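Local structure of acyl-CoA thioester hydrolase HI0827 (Haemophilus influenzae Rd KW20, 3BJK) at residues 66-71 with 113-118; 76-81 with 96-101; 16-21 with 42-47; 20-25 with 70-75. The protein hydrolyses the thioester bond of a broad range of acyl-coenzyme A substrates, probably including long-chain fatty acyl-CoAs, as a hexameric hotdog-fold enzyme. The protein carries 1 engineered substitution. All blocks are in the same frame, centred on the assembly; numbering follows the deposited sequence.

Contact 1 of 4, residues 66-71 with 113-118; sequences MNFIKP and CVTDAV
Strands 66-68 and 113-118 run antiparallel, their segment axes approaching to 4.6 Å and their directions 173° apart. Asn67 and Asp116 form the hydrogen-bonded pair, each N bound to the other's O, and their side chains lie alongside each other on one face. There Asn67 ND2 gives a hydrogen to Asp116 OD1 at 2.8 Å; the acceptor lies in the amide plane and uses its syn lone pair, although the two planes stand 86° apart. Past the strand end, Val114 O is gripped twice, by Ile69 N at 2.7 Å and Lys70 N at 3.0 Å. The Lys70 chain bends at its last torsion (119°), bringing NZ to Cys113 O at 2.7 Å. On the other face Met66 CG rests on Ala117 CB at 3.7 Å, and Thr115 CG2 approaches Phe68 CD1 at 3.8 Å. A water joins Thr115 OG1 to Lys70 O. Val114 and Thr115 both face Val98 of neighbouring strand 91-101 in a classic beta bulge. The Met66 and Thr115 face packs on helix 35-54 through Ile38, Met39 and Met42, and Met66 and Asn67 pair with a strand of the second subunit, extending the sheet across the interface.

Contact 2 of 4, residues 76-81 with 96-101; sequences DVVCCY and VEVWVK
Six backbone hydrogen bonds tie 76-81 to 96-101, the two arms of an antiparallel beta hairpin, in three reciprocal pairs: Val77 with Lys101, Cys79 with Trp99 and Tyr81 with Glu97. The central pair is the straightest; Trp99 N meets Cys79 O at 2.9 Å with an N-H...O angle of 175°, nearly along the C=O axis. Between these pairs CA-H...O contacts fill in, such as Val100 CA to Val77 O at 3.1 Å.

Apolar packing occupies the face of Val78, Cys80, Val98 and Val100. The CG1 methyls of Val78 and Val98, each anti to its backbone N, touch at 3.5 Å, while Cys80 SG sits 3.8 Å from Val98 CG2.

On the other face Tyr81 turns its edge to the face of the Trp99 five-membered ring in an offset edge-to-face pair, centroids 5.5 Å apart and planes at 87°.

Trp99 NE1 binds Glu97 OE1 at 2.8 Å, with the oxygen in the indole plane but the nitrogen above the carboxylate plane; Glu97 OE2 has a salt bridge to Arg10. Asp76 OD2 lies 3.3 Å from Val100 CG1 and accepts a hydrogen bond from Ser73 N; OD1 forms a salt bridge with Lys102.

The hairpin thus presents a methyl and thiol face to helix 35-54, and keeps its buried carboxylates paired, which probably holds Glu97 ionised and the indole rotation set.

Contact 3 of 4, residues 16-21 with 42-47; sequences LLLRTL and MAMGGA. Engineered in segment 42-47: Ala43 (natural residue Asp). With EDO (1,2-ethanediol), chain B.
The axes of segments 16-21 (strand) and 42-47 (part of helix 35-54) approach to 7.1 Å and cross at 141°, with Leu17 CA and Gly45 CA 5.0 Å apart. A classic beta bulge at Leu17 and Leu18, both facing Cys80, lets two consecutive leucines point at the helix. Each holds CG anti to its carbonyl carbon. Leu17 lays CD1 against the Gly45 backbone, 3.7 Å from Gly45 C, and Leu18 CD1 reaches Gly45 N at 3.5 Å. Leu18 then crosses Met44 at about a right angle, with CD1 4.0 Å from Met44 CG. Gly45, with no side chain, lets the leucines reach the helix backbone. No hydrogen bond crosses between the segments. On the far side of the strand the extended Arg19 hydrogen-bonds a 1,2-ethanediol, NH1 to O1 at 2.9 Å, and makes a salt bridge with Glu52 of the third subunit. The engineered Ala43 points away from the strand and packs on Met39 of the second subunit. In the hotdog fold this is where the long helix lies against a strand that is outermost within this chain's sheet: strand 77-87 adjoins 16-21, and Met42 reaches over to strands 91-101 and 111-123.

Contact 4 of 4, residues 20-25 with 70-75; sequences TLAMPS and KPISVG
One straight hydrogen bond, from Gly75 N to Ala22 O at 2.8 Å and 166°, holds the tight part of this meeting between the end of strand 15-21 and the loop 70-75; the two touching parts, 21-24 and 72-75, run 93° apart. The donor stands above the carbonyl plane of Ala22, so the bond does not follow a lone pair. Around it the packing is close. Ala22 CB points at the loop, where it lies 3.4 Å from Ser73 O and 3.9 Å from Ile72 CG2, the branch anti to the Ile72 backbone N. Leu21, with CG likewise anti to its backbone N, brings CD1 back to Gly75 O at 3.5 Å and also packs on Met44 of the third subunit. Gly75 has a positive phi of 91°, a conformation readily taken by glycine.

The looser side is formed by partly exposed residues. Val74 crosses Pro24 at about a right angle, CG1 resting 3.8 Å from Pro24 CG, while CG2 stays a little farther from the proline ring. Ser73 directs its CB away from segment 20-25, and its N is bound by Asp76. Other subunits border this side: Val74 packs on Ala29 and Pro24 on Thr27 of the fourth subunit, and Met23 on Met44 of the third.

Inward, Ile72 touches Ile38 of helix 35-54, Val114 of strand 111-123 and Val78 of strand 77-87, and Ala22 also meets Val78, so the junction packs against both strands and the helix.

In the fold
Three contacts follow one antiparallel sheet: contact 3 starts from strand 15-21, contact 2 joins 77-87 and 91-101, and contact 1 pairs 111-123 with 58-68; 15-21 and 58-68 are outermost within the chain. Centres of contacts 2 and 3 lie about 8 Å apart, those of 1 and 2 about 10 Å. Met42, in the helical segment of contact 3, reaches contacts 2 and 1, CG 3.4 Å from Val98 CG2 and CE 3.6 Å from Thr115 CG2. Contact 4, centred about 10 Å from contact 2 and 14 Å from contacts 1 and 3, shares Thr20 and Leu21 with contact 3, Lys70 and Pro71 with contact 1. Engineered Ala43, beside Met42, turns from the strand, next to the second subunit.

Contact 1 of 4, residues 66-71 with 113-118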
loop_
_atom_site.group_PDB
_atom_site.type_symbol
_atom_site.label_atom_id
_atom_site.label_comp_id
_atom_site.label_asym_id
_atom_site.label_seq_id
_atom_site.Cartn_x
_atom_site.Cartn_y
_atom_site.Cartn_z
ATOM N N MET C 66 -13.529 2.834 -21.824
ATOM C CA MET C 66 -12.108 2.668 -21.663
ATOM C C MET C 66 -11.627 1.553 -22.559
ATOM O O MET C 66 -12.330 0.565 -22.773
ATOM C CB MET C 66 -11.681 2.263 -20.276
ATOM C CG MET C 66 -12.195 3.019 -19.199
ATOM S SD MET C 66 -11.399 2.371 -17.681
ATOM C CE MET C 66 -12.530 3.076 -16.470
ATOM N N ASN C 67 -10.436 1.739 -23.085
ATOM C CA ASN C 67 -9.801 0.754 -23.955
ATOM C C ASN C 67 -8.410 0.483 -23.449
ATOM O O ASN C 67 -7.632 1.417 -23.276
ATOM C CB ASN C 67 -9.766 1.250 -25.404
ATOM C CG ASN C 67 -11.133 1.422 -25.979
ATOM O OD1 ASN C 67 -11.762 0.444 -26.342
ATOM N ND2 ASN C 67 -11.644 2.665 -25.995
ATOM N N PHE C 68 -8.111 -0.794 -23.160
ATOM C CA PHE C 68 -6.792 -1.228 -22.753
ATOM C C PHE C 68 -6.140 -1.727 -23.995
ATOM O O PHE C 68 -6.512 -2.766 -24.527
ATOM C CB PHE C 68 -6.849 -2.303 -21.651
ATOM C CG PHE C 68 -7.550 -1.827 -20.406
ATOM C CD1 PHE C 68 -6.845 -1.149 -19.420
ATOM C CD2 PHE C 68 -8.907 -2.084 -20.220
ATOM C CE1 PHE C 68 -7.503 -0.650 -18.273
ATOM C CE2 PHE C 68 -9.564 -1.620 -19.051
ATOM C CZ PHE C 68 -8.853 -0.892 -18.125
ATOM N N ILE C 69 -5.198 -0.954 -24.519
ATOM C CA ILE C 69 -4.655 -1.235 -25.873
ATOM C C ILE C 69 -3.408 -2.112 -25.860
ATOM O O ILE C 69 -3.309 -3.064 -26.625
ATOM C CB ILE C 69 -4.375 0.096 -26.648
ATOM C CG1 ILE C 69 -5.649 0.951 -26.690
ATOM C CG2 ILE C 69 -3.866 -0.210 -28.026
ATOM C CD1 ILE C 69 -5.428 2.466 -26.778
ATOM N N LYS C 70 -2.473 -1.757 -24.977
ATOM C CA LYS C 70 -1.199 -2.413 -24.820
ATOM C C LYS C 70 -0.904 -2.519 -23.342
ATOM O O LYS C 70 -1.327 -1.665 -22.555
ATOM C CB LYS C 70 -0.083 -1.639 -25.576
ATOM C CG LYS C 70 -0.266 -1.549 -27.126
ATOM C CD LYS C 70 0.430 -0.228 -27.699
ATOM C CE LYS C 70 0.021 0.304 -29.180
ATOM N NZ LYS C 70 -0.631 1.755 -29.221
ATOM N N PRO C 71 -0.167 -3.562 -22.946
ATOM C CA PRO C 71 0.228 -3.657 -21.551
ATOM C C PRO C 71 1.304 -2.641 -21.125
ATOM O O PRO C 71 2.095 -2.180 -21.955
ATOM C CB PRO C 71 0.753 -5.084 -21.430
ATOM C CG PRO C 71 1.167 -5.477 -22.764
ATOM C CD PRO C 71 0.326 -4.697 -23.748
ATOM N N CYS C 113 0.834 4.788 -27.085
ATOM C CA CYS C 113 -0.416 4.914 -26.333
ATOM C C CYS C 113 -0.821 3.509 -25.893
ATOM O O CYS C 113 -0.885 2.604 -26.710
ATOM C CB CYS C 113 -1.519 5.527 -27.211
ATOM S SG CYS C 113 -2.939 5.793 -26.237
ATOM N N VAL C 114 -0.983 3.323 -24.602
ATOM C CA VAL C 114 -1.354 2.030 -24.037
ATOM C C VAL C 114 -2.822 1.922 -23.641
ATOM O O VAL C 114 -3.353 0.831 -23.652
ATOM C CB VAL C 114 -0.431 1.640 -22.812
ATOM C CG1 VAL C 114 0.953 1.430 -23.304
ATOM C CG2 VAL C 114 -0.449 2.678 -21.703
ATOM N N THR C 115 -3.458 3.045 -23.299
ATOM C CA THR C 115 -4.816 3.056 -22.712
ATOM C C THR C 115 -5.506 4.397 -23.005
ATOM O O THR C 115 -4.836 5.480 -23.156
ATOM C CB THR C 115 -4.801 2.867 -21.120
ATOM O OG1 THR C 115 -3.773 1.959 -20.710
ATOM C CG2 THR C 115 -6.123 2.346 -20.616
ATOM N N ASP C 116 -6.838 4.334 -23.177
ATOM C CA ASP C 116 -7.628 5.556 -23.251
ATOM C C ASP C 116 -8.936 5.408 -22.487
ATOM O O ASP C 116 -9.304 4.321 -22.075
ATOM C CB ASP C 116 -7.844 6.043 -24.669
ATOM C CG ASP C 116 -8.708 5.113 -25.539
ATOM O OD1 ASP C 116 -9.712 4.488 -25.106
ATOM O OD2 ASP C 116 -8.366 5.046 -26.716
ATOM N N ALA C 117 -9.592 6.535 -22.265
ATOM C CA ALA C 117 -10.887 6.544 -21.605
ATOM C C ALA C 117 -11.548 7.921 -21.799
ATOM O O ALA C 117 -10.873 8.943 -22.020
ATOM C CB ALA C 117 -10.711 6.231 -20.154
ATOM N N VAL C 118 -12.862 7.962 -21.663
ATOM C CA VAL C 118 -13.563 9.255 -21.584
ATOM C C VAL C 118 -14.330 9.314 -20.258
ATOM O O VAL C 118 -15.224 8.493 -20.046
ATOM C CB VAL C 118 -14.528 9.406 -22.769
ATOM C CG1 VAL C 118 -15.327 10.726 -22.630
ATOM C CG2 VAL C 118 -13.728 9.360 -24.082
HETATM O O HOH W 1 -3.707 -1.048 -21.158
#

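Contact 2 of 4, residues 76-81 with 96-101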
loop_
_atom_site.group_PDB
_atom_site.type_symbol
_atom_site.label_atom_id
_atom_site.label_comp_id
_atom_site.label_asym_id
_atom_site.label_seq_id
_atom_site.Cartn_x
_atom_site.Cartn_y
_atom_site.Cartn_z
ATOM N N ASP C 76 8.579 1.240 -16.942
ATOM C CA ASP C 76 8.093 2.177 -17.977
ATOM C C ASP C 76 7.772 3.515 -17.278
ATOM O O ASP C 76 7.278 3.530 -16.175
ATOM C CB ASP C 76 6.747 1.694 -18.604
ATOM C CG ASP C 76 6.905 0.577 -19.633
ATOM O OD1 ASP C 76 8.036 0.175 -19.978
ATOM O OD2 ASP C 76 5.837 0.077 -20.069
ATOM N N VAL C 77 8.040 4.622 -17.952
ATOM C CA VAL C 77 7.542 5.928 -17.538
ATOM C C VAL C 77 6.126 5.998 -18.073
ATOM O O VAL C 77 5.902 5.661 -19.236
ATOM C CB VAL C 77 8.389 7.050 -18.096
ATOM C CG1 VAL C 77 7.748 8.405 -17.802
ATOM C CG2 VAL C 77 9.800 6.970 -17.558
ATOM N N VAL C 78 5.176 6.389 -17.218
ATOM C CA VAL C 78 3.765 6.418 -17.556
ATOM C C VAL C 78 3.218 7.856 -17.429
ATOM O O VAL C 78 3.301 8.455 -16.343
ATOM C CB VAL C 78 2.960 5.441 -16.688
ATOM C CG1 VAL C 78 1.433 5.462 -17.043
ATOM C CG2 VAL C 78 3.537 4.012 -16.817
ATOM N N CYS C 79 2.718 8.393 -18.551
ATOM C CA CYS C 79 2.100 9.740 -18.647
ATOM C C CYS C 79 0.632 9.640 -18.965
ATOM O O CYS C 79 0.258 8.800 -19.802
ATOM C CB CYS C 79 2.709 10.537 -19.789
ATOM S SG CYS C 79 4.443 10.796 -19.628
ATOM N N CYS C 80 -0.172 10.554 -18.396
ATOM C CA CYS C 80 -1.618 10.666 -18.695
ATOM C C CYS C 80 -1.868 12.048 -19.272
ATOM O O CYS C 80 -1.440 13.026 -18.692
ATOM C CB CYS C 80 -2.482 10.462 -17.462
ATOM S SG CYS C 80 -2.461 8.770 -16.797
ATOM N N TYR C 81 -2.465 12.092 -20.457
ATOM C CA TYR C 81 -2.815 13.337 -21.127
ATOM C C TYR C 81 -4.317 13.479 -21.211
ATOM O O TYR C 81 -5.057 12.491 -21.399
ATOM C CB TYR C 81 -2.235 13.397 -22.522
ATOM C CG TYR C 81 -0.753 13.434 -22.592
ATOM C CD1 TYR C 81 -0.014 12.246 -22.608
ATOM C CD2 TYR C 81 -0.063 14.652 -22.653
ATOM C CE1 TYR C 81 1.339 12.266 -22.675
ATOM C CE2 TYR C 81 1.302 14.675 -22.704
ATOM C CZ TYR C 81 2.005 13.471 -22.722
ATOM O OH TYR C 81 3.385 13.486 -22.844
ATOM N N VAL C 96 -8.885 10.947 -21.669
ATOM C CA VAL C 96 -7.547 10.664 -21.130
ATOM C C VAL C 96 -6.868 9.600 -21.988
ATOM O O VAL C 96 -7.511 8.603 -22.347
ATOM C CB VAL C 96 -7.666 10.180 -19.660
ATOM C CG1 VAL C 96 -6.304 9.797 -19.060
ATOM C CG2 VAL C 96 -8.348 11.243 -18.818
ATOM N N GLU C 97 -5.634 9.868 -22.430
ATOM C CA GLU C 97 -4.770 8.865 -23.033
ATOM C C GLU C 97 -3.567 8.623 -22.124
ATOM O O GLU C 97 -2.956 9.586 -21.571
ATOM C CB GLU C 97 -4.221 9.315 -24.340
ATOM C CG GLU C 97 -5.255 9.683 -25.400
ATOM C CD GLU C 97 -4.617 9.949 -26.764
ATOM O OE1 GLU C 97 -3.432 10.389 -26.836
ATOM O OE2 GLU C 97 -5.311 9.729 -27.786
ATOM N N VAL C 98 -3.284 7.335 -21.935
ATOM C CA VAL C 98 -2.077 6.838 -21.245
ATOM C C VAL C 98 -1.028 6.404 -22.207
ATOM O O VAL C 98 -1.282 5.613 -23.114
ATOM C CB VAL C 98 -2.370 5.704 -20.262
ATOM C CG1 VAL C 98 -1.126 5.398 -19.464
ATOM C CG2 VAL C 98 -3.507 6.078 -19.325
ATOM N N TRP C 99 0.148 7.006 -22.031
ATOM C CA TRP C 99 1.275 6.805 -22.877
ATOM C C TRP C 99 2.441 6.347 -21.990
ATOM O O TRP C 99 2.585 6.788 -20.847
ATOM C CB TRP C 99 1.642 8.122 -23.583
ATOM C CG TRP C 99 0.726 8.527 -24.726
ATOM C CD1 TRP C 99 -0.530 9.097 -24.638
ATOM C CD2 TRP C 99 1.023 8.427 -26.097
ATOM N NE1 TRP C 99 -1.014 9.330 -25.876
ATOM C CE2 TRP C 99 -0.095 8.929 -26.803
ATOM C CE3 TRP C 99 2.130 7.948 -26.821
ATOM C CZ2 TRP C 99 -0.142 8.956 -28.184
ATOM C CZ3 TRP C 99 2.078 7.977 -28.205
ATOM C CH2 TRP C 99 0.949 8.491 -28.873
ATOM N N VAL C 100 3.244 5.477 -22.555
ATOM C CA VAL C 100 4.472 4.964 -21.949
ATOM C C VAL C 100 5.698 5.456 -22.733
ATOM O O VAL C 100 5.658 5.647 -23.959
ATOM C CB VAL C 100 4.439 3.396 -21.926
ATOM C CG1 VAL C 100 5.781 2.786 -21.919
ATOM C CG2 VAL C 100 3.557 2.877 -20.763
ATOM N N LYS C 101 6.789 5.652 -21.998
ATOM C CA LYS C 101 8.131 5.863 -22.561
ATOM C C LYS C 101 9.118 4.842 -21.979
ATOM O O LYS C 101 9.212 4.701 -20.746
ATOM C CB LYS C 101 8.597 7.294 -22.246
ATOM C CG LYS C 101 9.960 7.708 -22.833
ATOM C CD LYS C 101 10.342 9.121 -22.323
ATOM C CE LYS C 101 11.568 9.667 -22.918
ATOM N NZ LYS C 101 11.876 11.075 -22.511
#

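Contact 3 of 4, residues 16-21 with 42-47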
loop_
_atom_site.group_PDB
_atom_site.type_symbol
_atom_site.label_atom_id
_atom_site.label_comp_id
_atom_site.label_asym_id
_atom_site.label_seq_id
_atom_site.Cartn_x
_atom_site.Cartn_y
_atom_site.Cartn_z
ATOM N N LEU C 16 -0.508 17.463 -20.258
ATOM C CA LEU C 16 0.038 16.422 -19.419
ATOM C C LEU C 16 -0.646 16.567 -18.062
ATOM O O LEU C 16 -0.618 17.624 -17.452
ATOM C CB LEU C 16 1.538 16.506 -19.283
ATOM C CG LEU C 16 2.190 15.447 -18.360
ATOM C CD1 LEU C 16 2.203 14.105 -19.010
ATOM C CD2 LEU C 16 3.585 15.872 -18.128
ATOM N N LEU C 17 -1.289 15.501 -17.654
ATOM C CA LEU C 17 -1.987 15.436 -16.389
ATOM C C LEU C 17 -1.119 14.872 -15.252
ATOM O O LEU C 17 -1.078 15.418 -14.135
ATOM C CB LEU C 17 -3.204 14.560 -16.526
ATOM C CG LEU C 17 -4.150 14.888 -17.682
ATOM C CD1 LEU C 17 -5.145 13.793 -17.844
ATOM C CD2 LEU C 17 -4.819 16.248 -17.444
ATOM N N LEU C 18 -0.448 13.759 -15.560
ATOM C CA LEU C 18 0.259 12.981 -14.580
ATOM C C LEU C 18 1.406 12.300 -15.239
ATOM O O LEU C 18 1.318 11.951 -16.403
ATOM C CB LEU C 18 -0.568 11.848 -14.010
ATOM C CG LEU C 18 -1.755 12.041 -13.080
ATOM C CD1 LEU C 18 -2.234 10.636 -12.699
ATOM C CD2 LEU C 18 -1.375 12.821 -11.872
ATOM N N ARG C 19 2.464 12.093 -14.464
ATOM C CA ARG C 19 3.657 11.391 -14.911
ATOM C C ARG C 19 4.280 10.642 -13.731
ATOM O O ARG C 19 4.578 11.240 -12.681
ATOM C CB ARG C 19 4.697 12.336 -15.493
ATOM C CG ARG C 19 5.817 11.620 -16.251
ATOM C CD ARG C 19 6.555 12.618 -17.122
ATOM N NE ARG C 19 7.515 12.072 -18.085
ATOM C CZ ARG C 19 8.837 12.064 -17.985
ATOM N NH1 ARG C 19 9.474 12.489 -16.905
ATOM N NH2 ARG C 19 9.553 11.577 -18.989
ATOM N N THR C 20 4.552 9.365 -13.946
ATOM C CA THR C 20 5.047 8.503 -12.887
ATOM C C THR C 20 5.841 7.288 -13.441
ATOM O O THR C 20 5.950 7.115 -14.626
ATOM C CB THR C 20 3.951 8.096 -11.874
ATOM O OG1 THR C 20 4.578 7.630 -10.693
ATOM C CG2 THR C 20 3.021 7.037 -12.355
ATOM N N LEU C 21 6.402 6.482 -12.553
ATOM C CA LEU C 21 7.113 5.273 -12.942
ATOM C C LEU C 21 6.271 4.054 -12.543
ATOM O O LEU C 21 5.774 3.972 -11.416
ATOM C CB LEU C 21 8.465 5.216 -12.253
ATOM C CG LEU C 21 9.389 4.153 -12.878
ATOM C CD1 LEU C 21 10.008 4.684 -14.143
ATOM C CD2 LEU C 21 10.456 3.704 -11.924
ATOM N N MET C 42 -5.585 7.266 -14.548
ATOM C CA MET C 42 -6.493 8.035 -15.441
ATOM C C MET C 42 -7.487 8.837 -14.650
ATOM O O MET C 42 -7.676 9.993 -14.949
ATOM C CB MET C 42 -7.216 7.128 -16.422
ATOM C CG MET C 42 -6.263 6.419 -17.438
ATOM S SD MET C 42 -7.114 5.624 -18.812
ATOM C CE MET C 42 -7.790 4.217 -17.995
ATOM N N ALA C 43 -8.067 8.222 -13.606
ATOM C CA ALA C 43 -9.023 8.889 -12.728
ATOM C C ALA C 43 -8.453 10.112 -11.997
ATOM O O ALA C 43 -9.118 11.215 -11.918
ATOM C CB ALA C 43 -9.532 7.911 -11.716
ATOM N N MET C 44 -7.267 9.918 -11.421
ATOM C CA MET C 44 -6.587 10.960 -10.706
ATOM C C MET C 44 -6.178 12.098 -11.629
ATOM O O MET C 44 -6.428 13.289 -11.318
ATOM C CB MET C 44 -5.381 10.356 -10.002
ATOM C CG MET C 44 -4.401 11.300 -9.419
ATOM S SD MET C 44 -3.248 10.457 -8.298
ATOM C CE MET C 44 -4.212 9.232 -7.535
ATOM N N GLY C 45 -5.579 11.727 -12.770
ATOM C CA GLY C 45 -5.167 12.693 -13.759
ATOM C C GLY C 45 -6.313 13.496 -14.318
ATOM O O GLY C 45 -6.323 14.718 -14.298
ATOM N N GLY C 46 -7.317 12.784 -14.813
ATOM C CA GLY C 46 -8.540 13.426 -15.318
ATOM C C GLY C 46 -9.174 14.396 -14.348
ATOM O O GLY C 46 -9.542 15.514 -14.727
ATOM N N ALA C 47 -9.222 13.991 -13.082
ATOM C CA ALA C 47 -9.791 14.819 -11.996
ATOM C C ALA C 47 -9.038 16.094 -11.732
ATOM O O ALA C 47 -9.682 17.139 -11.401
ATOM C CB ALA C 47 -9.863 14.021 -10.725
HETATM C C1 EDO B . 12.032 14.729 -17.895
HETATM O O1 EDO B . 12.198 13.350 -17.510
HETATM C C2 EDO B . 11.366 14.905 -19.278
HETATM O O2 EDO B . 11.902 14.020 -20.286
#

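Contact 4 of 4, residues 20-25 with 70-75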
loop_
_atom_site.group_PDB
_atom_site.type_symbol
_atom_site.label_atom_id
_atom_site.label_comp_id
_atom_site.label_asym_id
_atom_site.label_seq_id
_atom_site.Cartn_x
_atom_site.Cartn_y
_atom_site.Cartn_z
ATOM N N THR C 20 4.552 9.365 -13.946
ATOM C CA THR C 20 5.047 8.503 -12.887
ATOM C C THR C 20 5.841 7.288 -13.441
ATOM O O THR C 20 5.950 7.115 -14.626
ATOM C CB THR C 20 3.951 8.096 -11.874
ATOM O OG1 THR C 20 4.578 7.630 -10.693
ATOM C CG2 THR C 20 3.021 7.037 -12.355
ATOM N N LEU C 21 6.402 6.482 -12.553
ATOM C CA LEU C 21 7.113 5.273 -12.942
ATOM C C LEU C 21 6.271 4.054 -12.543
ATOM O O LEU C 21 5.774 3.972 -11.416
ATOM C CB LEU C 21 8.465 5.216 -12.253
ATOM C CG LEU C 21 9.389 4.153 -12.878
ATOM C CD1 LEU C 21 10.008 4.684 -14.143
ATOM C CD2 LEU C 21 10.456 3.704 -11.924
ATOM N N ALA C 22 6.149 3.090 -13.448
ATOM C CA ALA C 22 5.477 1.838 -13.136
ATOM C C ALA C 22 6.385 0.975 -12.221
ATOM O O ALA C 22 7.563 0.713 -12.516
ATOM C CB ALA C 22 5.080 1.114 -14.380
ATOM N N MET C 23 5.825 0.624 -11.067
ATOM C CA MET C 23 6.531 -0.112 -10.004
ATOM C C MET C 23 6.068 -1.586 -9.813
ATOM O O MET C 23 4.874 -1.905 -10.110
ATOM C CB MET C 23 6.358 0.647 -8.693
ATOM C CG MET C 23 7.046 2.034 -8.580
ATOM S SD MET C 23 8.831 2.048 -8.796
ATOM C CE MET C 23 9.511 1.625 -7.165
ATOM N N PRO C 24 6.988 -2.465 -9.308
ATOM C CA PRO C 24 6.670 -3.893 -9.020
ATOM C C PRO C 24 5.404 -4.122 -8.148
ATOM O O PRO C 24 4.668 -5.039 -8.409
ATOM C CB PRO C 24 7.938 -4.425 -8.381
ATOM C CG PRO C 24 9.011 -3.576 -8.956
ATOM C CD PRO C 24 8.410 -2.196 -9.005
ATOM N N SER C 25 5.139 -3.250 -7.170
ATOM C CA SER C 25 3.975 -3.442 -6.309
ATOM C C SER C 25 2.665 -3.341 -7.087
ATOM O O SER C 25 1.629 -3.779 -6.577
ATOM C CB SER C 25 3.957 -2.431 -5.147
ATOM O OG SER C 25 4.003 -1.127 -5.681
ATOM N N LYS C 70 -2.473 -1.757 -24.977
ATOM C CA LYS C 70 -1.199 -2.413 -24.820
ATOM C C LYS C 70 -0.904 -2.519 -23.342
ATOM O O LYS C 70 -1.327 -1.665 -22.555
ATOM C CB LYS C 70 -0.083 -1.639 -25.576
ATOM C CG LYS C 70 -0.266 -1.549 -27.126
ATOM C CD LYS C 70 0.430 -0.228 -27.699
ATOM C CE LYS C 70 0.021 0.304 -29.180
ATOM N NZ LYS C 70 -0.631 1.755 -29.221
ATOM N N PRO C 71 -0.167 -3.562 -22.946
ATOM C CA PRO C 71 0.228 -3.657 -21.551
ATOM C C PRO C 71 1.304 -2.641 -21.125
ATOM O O PRO C 71 2.095 -2.180 -21.955
ATOM C CB PRO C 71 0.753 -5.084 -21.430
ATOM C CG PRO C 71 1.167 -5.477 -22.764
ATOM C CD PRO C 71 0.326 -4.697 -23.748
ATOM N N ILE C 72 1.335 -2.318 -19.845
ATOM C CA ILE C 72 2.438 -1.534 -19.271
ATOM C C ILE C 72 3.398 -2.427 -18.524
ATOM O O ILE C 72 2.996 -3.364 -17.867
ATOM C CB ILE C 72 1.898 -0.407 -18.297
ATOM C CG1 ILE C 72 1.007 0.564 -19.030
ATOM C CG2 ILE C 72 3.065 0.335 -17.625
ATOM C CD1 ILE C 72 0.382 1.574 -18.178
ATOM N N SER C 73 4.694 -2.158 -18.645
ATOM C CA SER C 73 5.720 -2.937 -17.984
ATOM C C SER C 73 6.294 -2.198 -16.776
ATOM O O SER C 73 6.384 -0.983 -16.753
ATOM C CB SER C 73 6.868 -3.252 -18.931
ATOM O OG SER C 73 6.401 -4.119 -19.945
ATOM N N VAL C 74 6.759 -2.958 -15.811
ATOM C CA VAL C 74 7.559 -2.396 -14.710
ATOM C C VAL C 74 8.745 -1.576 -15.253
ATOM O O VAL C 74 9.486 -2.030 -16.120
ATOM C CB VAL C 74 8.080 -3.515 -13.751
ATOM C CG1 VAL C 74 9.030 -2.956 -12.713
ATOM C CG2 VAL C 74 6.911 -4.170 -13.064
ATOM N N GLY C 75 8.944 -0.389 -14.704
ATOM C CA GLY C 75 10.064 0.436 -15.132
ATOM C C GLY C 75 9.743 1.395 -16.284
ATOM O O GLY C 75 10.572 2.261 -16.565
#